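PDB 1DDZ: carbonic anhydrase from Porphyridium purpureum, which probably catalyses the reversible, zinc-dependent hydration of carbon dioxide to hydrogencarbonate and a proton, as a member of the beta-class carbonic anhydrases. Local coordinates for residues A[76-81]-A[314-319]; A[333-338]-A[346-351]; A[378-383]-A[464-469]. All blocks are in the same frame, centred on the assembly; numbering follows the deposited sequence.

Contact 1 (A[76-81]-A[314-319]). With ZN (zinc ion), chain C.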
loop_
_atom_site.group_PDB
_atom_site.type_symbol
_atom_site.label_atom_id
_atom_site.label_comp_id
_atom_site.label_asym_id
_atom_site.label_seq_id
_atom_site.Cartn_x
_atom_site.Cartn_y
_atom_site.Cartn_z
ATOM N N ASP A 76 -7.771 -4.566 17.656
ATOM C CA ASP A 76 -7.926 -5.231 18.968
ATOM C C ASP A 76 -8.774 -4.384 19.859
ATOM O O ASP A 76 -8.348 -4.064 20.960
ATOM C CB ASP A 76 -6.592 -5.595 19.700
ATOM C CG ASP A 76 -5.453 -4.662 19.353
ATOM O OD1 ASP A 76 -4.609 -5.098 18.559
ATOM O OD2 ASP A 76 -5.404 -3.493 19.836
ATOM N N SER A 77 -9.986 -4.058 19.440
ATOM C CA SER A 77 -10.836 -3.216 20.266
ATOM C C SER A 77 -12.033 -3.872 20.896
ATOM O O SER A 77 -12.829 -4.579 20.266
ATOM C CB SER A 77 -11.183 -1.899 19.530
ATOM O OG SER A 77 -9.976 -1.117 19.544
ATOM N N ARG A 78 -12.088 -3.719 22.198
ATOM C CA ARG A 78 -13.116 -4.344 23.006
ATOM C C ARG A 78 -14.436 -3.635 23.042
ATOM O O ARG A 78 -15.300 -4.021 23.816
ATOM C CB ARG A 78 -12.623 -4.585 24.443
ATOM C CG ARG A 78 -11.375 -5.444 24.505
ATOM C CD ARG A 78 -10.828 -5.501 25.898
ATOM N NE ARG A 78 -9.941 -6.647 26.079
ATOM C CZ ARG A 78 -9.201 -6.854 27.162
ATOM N NH1 ARG A 78 -9.232 -5.983 28.168
ATOM N NH2 ARG A 78 -8.452 -7.948 27.265
ATOM N N VAL A 79 -14.615 -2.597 22.242
ATOM C CA VAL A 79 -15.895 -1.915 22.215
ATOM C C VAL A 79 -16.318 -1.445 20.832
ATOM O O VAL A 79 -15.589 -0.716 20.166
ATOM C CB VAL A 79 -15.959 -0.713 23.185
ATOM C CG1 VAL A 79 -17.404 -0.257 23.350
ATOM C CG2 VAL A 79 -15.357 -1.071 24.541
ATOM N N PRO A 80 -17.488 -1.907 20.361
ATOM C CA PRO A 80 -17.973 -1.486 19.045
ATOM C C PRO A 80 -18.164 0.038 19.002
ATOM O O PRO A 80 -18.671 0.655 19.953
ATOM C CB PRO A 80 -19.303 -2.256 18.918
ATOM C CG PRO A 80 -18.986 -3.536 19.626
ATOM C CD PRO A 80 -18.316 -3.015 20.886
ATOM N N ALA A 81 -17.773 0.624 17.883
ATOM C CA ALA A 81 -17.852 2.045 17.667
ATOM C C ALA A 81 -19.224 2.632 17.924
ATOM O O ALA A 81 -19.331 3.659 18.605
ATOM C CB ALA A 81 -17.401 2.367 16.267
ATOM N N ASN A 314 -15.227 -5.978 33.699
ATOM C CA ASN A 314 -15.335 -7.290 33.062
ATOM C C ASN A 314 -14.828 -7.154 31.631
ATOM O O ASN A 314 -14.030 -7.960 31.160
ATOM C CB ASN A 314 -16.787 -7.773 33.023
ATOM C CG ASN A 314 -17.325 -8.171 34.395
ATOM O OD1 ASN A 314 -18.547 -8.220 34.586
ATOM N ND2 ASN A 314 -16.428 -8.479 35.349
ATOM N N LEU A 315 -15.276 -6.099 30.959
ATOM C CA LEU A 315 -14.872 -5.798 29.595
ATOM C C LEU A 315 -13.348 -5.781 29.530
ATOM O O LEU A 315 -12.756 -6.243 28.560
ATOM C CB LEU A 315 -15.391 -4.416 29.226
ATOM C CG LEU A 315 -15.781 -4.126 27.788
ATOM C CD1 LEU A 315 -16.980 -4.983 27.393
ATOM C CD2 LEU A 315 -16.123 -2.655 27.684
ATOM N N ALA A 316 -12.724 -5.264 30.584
ATOM C CA ALA A 316 -11.271 -5.167 30.674
ATOM C C ALA A 316 -10.554 -6.467 31.053
ATOM O O ALA A 316 -9.325 -6.492 31.183
ATOM C CB ALA A 316 -10.892 -4.078 31.649
ATOM N N HIS A 317 -11.304 -7.549 31.217
ATOM C CA HIS A 317 -10.721 -8.831 31.594
ATOM C C HIS A 317 -10.784 -9.866 30.485
ATOM O O HIS A 317 -9.973 -10.802 30.478
ATOM C CB HIS A 317 -11.416 -9.398 32.838
ATOM C CG HIS A 317 -11.114 -8.657 34.101
ATOM N ND1 HIS A 317 -9.874 -8.106 34.369
ATOM C CD2 HIS A 317 -11.880 -8.389 35.185
ATOM C CE1 HIS A 317 -9.895 -7.538 35.560
ATOM N NE2 HIS A 317 -11.101 -7.695 36.075
ATOM N N THR A 318 -11.735 -9.699 29.558
ATOM C CA THR A 318 -11.932 -10.634 28.442
ATOM C C THR A 318 -10.625 -11.187 27.851
ATOM O O THR A 318 -9.661 -10.458 27.596
ATOM C CB THR A 318 -12.850 -10.046 27.335
ATOM O OG1 THR A 318 -13.015 -11.001 26.278
ATOM C CG2 THR A 318 -12.269 -8.784 26.785
ATOM N N GLN A 319 -10.593 -12.508 27.700
ATOM C CA GLN A 319 -9.419 -13.203 27.184
ATOM C C GLN A 319 -9.082 -12.891 25.727
ATOM O O GLN A 319 -9.946 -12.443 24.974
ATOM C CB GLN A 319 -9.576 -14.722 27.386
ATOM C CG GLN A 319 -10.773 -15.373 26.667
ATOM C CD GLN A 319 -10.862 -16.897 26.875
ATOM O OE1 GLN A 319 -11.651 -17.577 26.206
ATOM N NE2 GLN A 319 -10.063 -17.432 27.799
HETATM ZN ZN ZN C . -4.862 -1.703 19.690
#

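Contact 2 (A[333-338]-A[346-351])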
loop_
_atom_site.group_PDB
_atom_site.type_symbol
_atom_site.label_atom_id
_atom_site.label_comp_id
_atom_site.label_asym_id
_atom_site.label_seq_id
_atom_site.Cartn_x
_atom_site.Cartn_y
_atom_site.Cartn_z
ATOM N N VAL A 333 -23.837 -4.870 11.868
ATOM C CA VAL A 333 -23.850 -5.637 13.129
ATOM C C VAL A 333 -22.422 -5.901 13.607
ATOM O O VAL A 333 -21.568 -6.276 12.806
ATOM C CB VAL A 333 -24.526 -7.025 13.047
ATOM C CG1 VAL A 333 -24.731 -7.567 14.435
ATOM C CG2 VAL A 333 -25.864 -6.918 12.293
ATOM N N PRO A 334 -22.131 -5.623 14.889
ATOM C CA PRO A 334 -20.772 -5.868 15.391
ATOM C C PRO A 334 -20.450 -7.360 15.288
ATOM O O PRO A 334 -21.305 -8.209 15.559
ATOM C CB PRO A 334 -20.842 -5.398 16.835
ATOM C CG PRO A 334 -21.767 -4.231 16.748
ATOM C CD PRO A 334 -22.882 -4.793 15.867
ATOM N N ALA A 335 -19.213 -7.673 14.908
ATOM C CA ALA A 335 -18.780 -9.057 14.743
ATOM C C ALA A 335 -19.073 -9.922 15.952
ATOM O O ALA A 335 -19.677 -10.995 15.831
ATOM C CB ALA A 335 -17.296 -9.107 14.398
ATOM N N ASN A 336 -18.662 -9.447 17.122
ATOM C CA ASN A 336 -18.872 -10.186 18.357
ATOM C C ASN A 336 -20.359 -10.451 18.575
ATOM O O ASN A 336 -20.727 -11.534 19.008
ATOM C CB ASN A 336 -18.278 -9.432 19.556
ATOM C CG ASN A 336 -19.114 -8.237 19.972
ATOM O OD1 ASN A 336 -19.057 -7.195 19.353
ATOM N ND2 ASN A 336 -19.926 -8.403 21.002
ATOM N N GLN A 337 -21.207 -9.493 18.205
ATOM C CA GLN A 337 -22.649 -9.631 18.383
ATOM C C GLN A 337 -23.279 -10.709 17.511
ATOM O O GLN A 337 -23.973 -11.595 18.000
ATOM C CB GLN A 337 -23.352 -8.300 18.102
ATOM C CG GLN A 337 -23.496 -7.393 19.305
ATOM C CD GLN A 337 -24.018 -6.014 18.938
ATOM O OE1 GLN A 337 -23.381 -5.010 19.226
ATOM N NE2 GLN A 337 -25.167 -5.963 18.272
ATOM N N ILE A 338 -22.981 -10.653 16.218
ATOM C CA ILE A 338 -23.559 -11.591 15.278
ATOM C C ILE A 338 -23.267 -13.048 15.613
ATOM O O ILE A 338 -24.099 -13.912 15.357
ATOM C CB ILE A 338 -23.234 -11.200 13.812
ATOM C CG1 ILE A 338 -24.227 -11.875 12.870
ATOM C CG2 ILE A 338 -21.788 -11.526 13.463
ATOM C CD1 ILE A 338 -24.538 -11.076 11.638
ATOM N N VAL A 346 -13.257 -11.077 19.683
ATOM C CA VAL A 346 -12.990 -11.196 18.261
ATOM C C VAL A 346 -12.159 -10.000 17.780
ATOM O O VAL A 346 -12.404 -8.862 18.180
ATOM C CB VAL A 346 -14.283 -11.511 17.379
ATOM C CG1 VAL A 346 -15.532 -11.588 18.213
ATOM C CG2 VAL A 346 -14.441 -10.566 16.245
ATOM N N PHE A 347 -11.072 -10.324 17.082
ATOM C CA PHE A 347 -10.124 -9.370 16.504
ATOM C C PHE A 347 -10.776 -9.013 15.178
ATOM O O PHE A 347 -11.088 -9.910 14.406
ATOM C CB PHE A 347 -8.799 -10.110 16.272
ATOM C CG PHE A 347 -7.595 -9.222 16.171
ATOM C CD1 PHE A 347 -7.168 -8.478 17.264
ATOM C CD2 PHE A 347 -6.864 -9.155 14.980
ATOM C CE1 PHE A 347 -6.022 -7.678 17.169
ATOM C CE2 PHE A 347 -5.715 -8.358 14.873
ATOM C CZ PHE A 347 -5.295 -7.617 15.973
ATOM N N VAL A 348 -10.934 -7.730 14.868
ATOM C CA VAL A 348 -11.629 -7.316 13.652
ATOM C C VAL A 348 -10.913 -6.420 12.653
ATOM O O VAL A 348 -10.271 -5.437 13.021
ATOM C CB VAL A 348 -12.963 -6.599 14.013
ATOM C CG1 VAL A 348 -13.740 -6.230 12.758
ATOM C CG2 VAL A 348 -13.821 -7.462 14.894
ATOM N N HIS A 349 -11.085 -6.736 11.369
ATOM C CA HIS A 349 -10.516 -5.940 10.288
ATOM C C HIS A 349 -11.705 -5.576 9.391
ATOM O O HIS A 349 -12.517 -6.428 9.074
ATOM C CB HIS A 349 -9.477 -6.746 9.497
ATOM C CG HIS A 349 -8.878 -5.999 8.340
ATOM N ND1 HIS A 349 -8.479 -4.679 8.426
ATOM C CD2 HIS A 349 -8.619 -6.383 7.068
ATOM C CE1 HIS A 349 -8.009 -4.287 7.256
ATOM N NE2 HIS A 349 -8.083 -5.302 6.414
ATOM N N ARG A 350 -11.852 -4.305 9.052
ATOM C CA ARG A 350 -12.938 -3.881 8.188
ATOM C C ARG A 350 -12.460 -2.944 7.143
ATOM O O ARG A 350 -11.725 -1.997 7.435
ATOM C CB ARG A 350 -14.025 -3.166 8.962
ATOM C CG ARG A 350 -14.821 -4.059 9.820
ATOM C CD ARG A 350 -15.997 -3.338 10.393
ATOM N NE ARG A 350 -16.742 -4.237 11.262
ATOM C CZ ARG A 350 -17.504 -5.237 10.827
ATOM N NH1 ARG A 350 -17.636 -5.462 9.523
ATOM N NH2 ARG A 350 -18.109 -6.028 11.699
ATOM N N ASN A 351 -12.891 -3.198 5.914
ATOM C CA ASN A 351 -12.554 -2.356 4.787
ATOM C C ASN A 351 -13.758 -2.386 3.825
ATOM O O ASN A 351 -14.774 -3.003 4.119
ATOM C CB ASN A 351 -11.239 -2.800 4.110
ATOM C CG ASN A 351 -11.322 -4.192 3.508
ATOM O OD1 ASN A 351 -12.396 -4.663 3.137
ATOM N ND2 ASN A 351 -10.196 -4.857 3.413
#

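Contact 3 (A[378-383]-A[464-469])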
loop_
_atom_site.group_PDB
_atom_site.type_symbol
_atom_site.label_atom_id
_atom_site.label_comp_id
_atom_site.label_asym_id
_atom_site.label_seq_id
_atom_site.Cartn_x
_atom_site.Cartn_y
_atom_site.Cartn_z
ATOM N N ARG A 378 -9.606 -19.497 14.209
ATOM C CA ARG A 378 -10.425 -19.275 13.021
ATOM C C ARG A 378 -10.285 -17.906 12.415
ATOM O O ARG A 378 -10.137 -16.924 13.120
ATOM C CB ARG A 378 -11.908 -19.441 13.347
ATOM C CG ARG A 378 -12.444 -20.838 13.149
ATOM C CD ARG A 378 -12.620 -21.592 14.465
ATOM N NE ARG A 378 -14.013 -21.582 14.923
ATOM C CZ ARG A 378 -14.499 -20.735 15.829
ATOM N NH1 ARG A 378 -13.714 -19.812 16.385
ATOM N NH2 ARG A 378 -15.764 -20.840 16.212
ATOM N N VAL A 379 -10.360 -17.840 11.095
ATOM C CA VAL A 379 -10.340 -16.570 10.408
ATOM C C VAL A 379 -11.653 -16.598 9.646
ATOM O O VAL A 379 -11.904 -17.551 8.895
ATOM C CB VAL A 379 -9.166 -16.440 9.423
ATOM C CG1 VAL A 379 -9.314 -15.168 8.596
ATOM C CG2 VAL A 379 -7.834 -16.409 10.198
ATOM N N VAL A 380 -12.509 -15.612 9.890
ATOM C CA VAL A 380 -13.797 -15.531 9.215
ATOM C C VAL A 380 -13.870 -14.353 8.249
ATOM O O VAL A 380 -13.558 -13.238 8.641
ATOM C CB VAL A 380 -14.953 -15.380 10.252
ATOM C CG1 VAL A 380 -16.307 -15.227 9.543
ATOM C CG2 VAL A 380 -14.984 -16.578 11.193
ATOM N N VAL A 381 -14.182 -14.605 6.977
ATOM C CA VAL A 381 -14.359 -13.517 6.003
ATOM C C VAL A 381 -15.883 -13.376 5.892
ATOM O O VAL A 381 -16.581 -14.326 5.505
ATOM C CB VAL A 381 -13.755 -13.812 4.583
ATOM C CG1 VAL A 381 -14.103 -12.684 3.619
ATOM C CG2 VAL A 381 -12.234 -13.959 4.653
ATOM N N CYS A 382 -16.397 -12.208 6.275
ATOM C CA CYS A 382 -17.827 -11.975 6.249
ATOM C C CYS A 382 -18.273 -10.897 5.286
ATOM O O CYS A 382 -17.784 -9.767 5.329
ATOM C CB CYS A 382 -18.323 -11.625 7.641
ATOM S SG CYS A 382 -20.131 -11.424 7.761
ATOM N N GLY A 383 -19.132 -11.294 4.353
ATOM C CA GLY A 383 -19.698 -10.349 3.405
ATOM C C GLY A 383 -21.144 -10.132 3.844
ATOM O O GLY A 383 -21.593 -10.776 4.788
ATOM N N GLN A 464 -13.067 -19.717 7.509
ATOM C CA GLN A 464 -14.507 -19.793 7.262
ATOM C C GLN A 464 -15.034 -18.615 6.431
ATOM O O GLN A 464 -14.602 -17.466 6.594
ATOM C CB GLN A 464 -15.221 -19.862 8.621
ATOM C CG GLN A 464 -16.725 -19.689 8.609
ATOM C CD GLN A 464 -17.478 -20.939 8.169
ATOM O OE1 GLN A 464 -18.068 -20.980 7.083
ATOM N NE2 GLN A 464 -17.487 -21.939 9.017
ATOM N N GLY A 465 -15.939 -18.922 5.510
ATOM C CA GLY A 465 -16.559 -17.923 4.651
ATOM C C GLY A 465 -18.007 -17.838 5.116
ATOM O O GLY A 465 -18.651 -18.873 5.355
ATOM N N VAL A 466 -18.550 -16.631 5.185
ATOM C CA VAL A 466 -19.890 -16.440 5.730
ATOM C C VAL A 466 -20.548 -15.222 5.062
ATOM O O VAL A 466 -19.847 -14.385 4.500
ATOM C CB VAL A 466 -19.716 -16.271 7.302
ATOM C CG1 VAL A 466 -19.991 -14.869 7.775
ATOM C CG2 VAL A 466 -20.479 -17.317 8.073
ATOM N N VAL A 467 -21.880 -15.185 4.999
ATOM C CA VAL A 467 -22.598 -14.038 4.410
ATOM C C VAL A 467 -23.953 -13.937 5.102
ATOM O O VAL A 467 -24.428 -14.915 5.658
ATOM C CB VAL A 467 -22.832 -14.187 2.879
ATOM C CG1 VAL A 467 -23.955 -15.203 2.590
ATOM C CG2 VAL A 467 -23.210 -12.841 2.261
ATOM N N TYR A 468 -24.559 -12.762 5.123
ATOM C CA TYR A 468 -25.858 -12.639 5.764
ATOM C C TYR A 468 -26.599 -11.446 5.225
ATOM O O TYR A 468 -26.008 -10.587 4.557
ATOM C CB TYR A 468 -25.717 -12.502 7.278
ATOM C CG TYR A 468 -25.203 -11.159 7.729
ATOM C CD1 TYR A 468 -26.077 -10.145 8.127
ATOM C CD2 TYR A 468 -23.843 -10.895 7.765
ATOM C CE1 TYR A 468 -25.601 -8.896 8.555
ATOM C CE2 TYR A 468 -23.359 -9.655 8.188
ATOM C CZ TYR A 468 -24.241 -8.668 8.581
ATOM O OH TYR A 468 -23.746 -7.468 9.026
ATOM N N GLY A 469 -27.904 -11.430 5.471
ATOM C CA GLY A 469 -28.755 -10.323 5.066
ATOM C C GLY A 469 -29.176 -9.694 6.374
ATOM O O GLY A 469 -29.542 -10.410 7.308
#

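Contact 1 (A[76-81]-A[314-319])
Over one face of the Arg78 guanidinium lies the methyl CG2 of Thr318, while Leu315 O, Ala316 O and His317 N come in obliquely from the turn that ends helix 311-315. Arg78 and Thr318 meet tip to tip, and the fit is tight: CG2 of Thr318 stands 3.2 Å from Arg78 NE. The methyl takes this place because Thr318 OG1 is anti to the backbone N (chi1 -180°), which leaves CG2 between N and the carbonyl carbon. Arg78 spans the gap with a chain extended from CG to NE, and its CD lies 3.4 Å from Leu315 O. NH1 comes to 3.1 Å from Ala316 O. NH2 is nearer still to Thr318 O, at 2.8 Å, but the angle is poor for a hydrogen bond. These carbonyls belong to the last residue of the helix and the turn after it, so the cation probably gains from their combined polarity. Beside the polar part, Val79 CG2 touches Leu315 CD2 at 3.6 Å, the two side chains crossing at about a right angle. The loop that supplies Arg78 is part of a metal site: Asp76 OD2 binds the zinc ion at 1.9 Å, with Cys74, His130 and Cys133 as the other protein ligands. Arg78 itself lies about 6 Å from His130, side chain to side chain. The contact is at the surface, joining the loop between strand 69-74 and helix 81-84 to the end of helix 311-315; Val216 packs on Arg78, Leu315 and Ala316, while Tyr214 of strand 208-214 backs Val79.

Contact 2 (A[333-338]-A[346-351])
Val346, first in the walk along strand 346-351, meets the short helix 335-338 with both its methyls, inside the beta-alpha-beta unit that runs from strand 323-328 through this helix to the strand. CG1 is nearly eclipsed with the backbone N (chi1 1°) and packs 3.6 Å from Asn336 CA, while CG2 reaches Ala335 CB at 3.7 Å. The amide of Asn336 turns elsewhere, its ND2 bonding to Leu341 O. Phe347 points to the other side of the sheet, where helix 361-373 lies. Val348 returns to the helix, and its CG2 closes on the same methyl of Ala335 at 3.9 Å, so one small side chain fits against two valines, with Trp325 of the neighbouring strand also touching it. His349 again faces helix 361-373. No hydrogen bond joins the two segments; the helix packs on the face of the sheet mainly through apolar groups. Arg350 then extends from CG to NE toward the start of the helix, close to the second zinc site, where NH1 makes a weak hydrogen bond to Cys328 O. Its NH2 ends 3.6 Å from Val333 O, and Ala335 N sits at the guanidinium edge, in its plane.

Contact 3 (A[378-383]-A[464-469])
Cys382 and Val466 make the tight spot of this parallel strand pair: the Cys382 sulfur lies 3.4 Å from Val466 CG1. Strands 378-384 and 462-468 are neighbours in the sheet, and their short segments run 22° from parallel. Four backbone bonds fix the register, among them Gln464 N to Val379 O at 2.8 Å and Val381 N to Gln464 O at 2.9 Å, followed by Val466 N to Val381 O and Gly383 N to Val466 O. On the face that bears Cys382, Val380 CG1 adds a gentler contact with Val466 CG1 at 4.1 Å, and Val380 lies beside Gln464, pointing the same way. Trp325 and Phe40 pack over this side. The other face is sparser across the pair, since Gly465 and Gly383 bring no side chain, and Val381 and Val467 both pack on helix 426-447. Looser too is the beginning of strand 378-384, where the partly exposed Arg378 makes no contact with 464-469 and has a long, weak ion pair with Glu462. At the far end Tyr468 CG stands between its backbone N and carbonyl carbon (chi1 73°), which brings it to the side of Cys382. The ring presents its edge to the sulfur, Cys382 SG lying in its plane and 3.7 Å from Tyr468 CE2, a cysteine sulfur-aromatic contact. An alanine at Tyr468 would probably leave the Cys382 sulfur without this edge and open a gap beside Ile338, whose CD1 packs on the ring. Backbone bonds thus set the register, while the side chains meet by apolar and sulfur-aromatic contact; Tyr468 comes about 4 Å from the zinc ligand His384, side chain to side chain, so the contact probably helps shape the surroundings of the second zinc site.

Taken together, the three contacts step from surface to core. Contact 1 lies at the surface, joining the loop of the first zinc site to the end of helix 311-315, and relies on a cation beside backbone carbonyls. Contacts 2 and 3 are buried and belong to the same five-stranded sheet: contact 2 packs a helix on the outermost strand through methyls, whereas contact 3 pairs two inner strands by backbone hydrogen bonds. Their centres are 10 Å apart, and they touch at Ile338 and Tyr468. Contact 1 reaches contact 2 through Pro80 against Pro334, but its nearest atoms stay about 10 Å from contact 3.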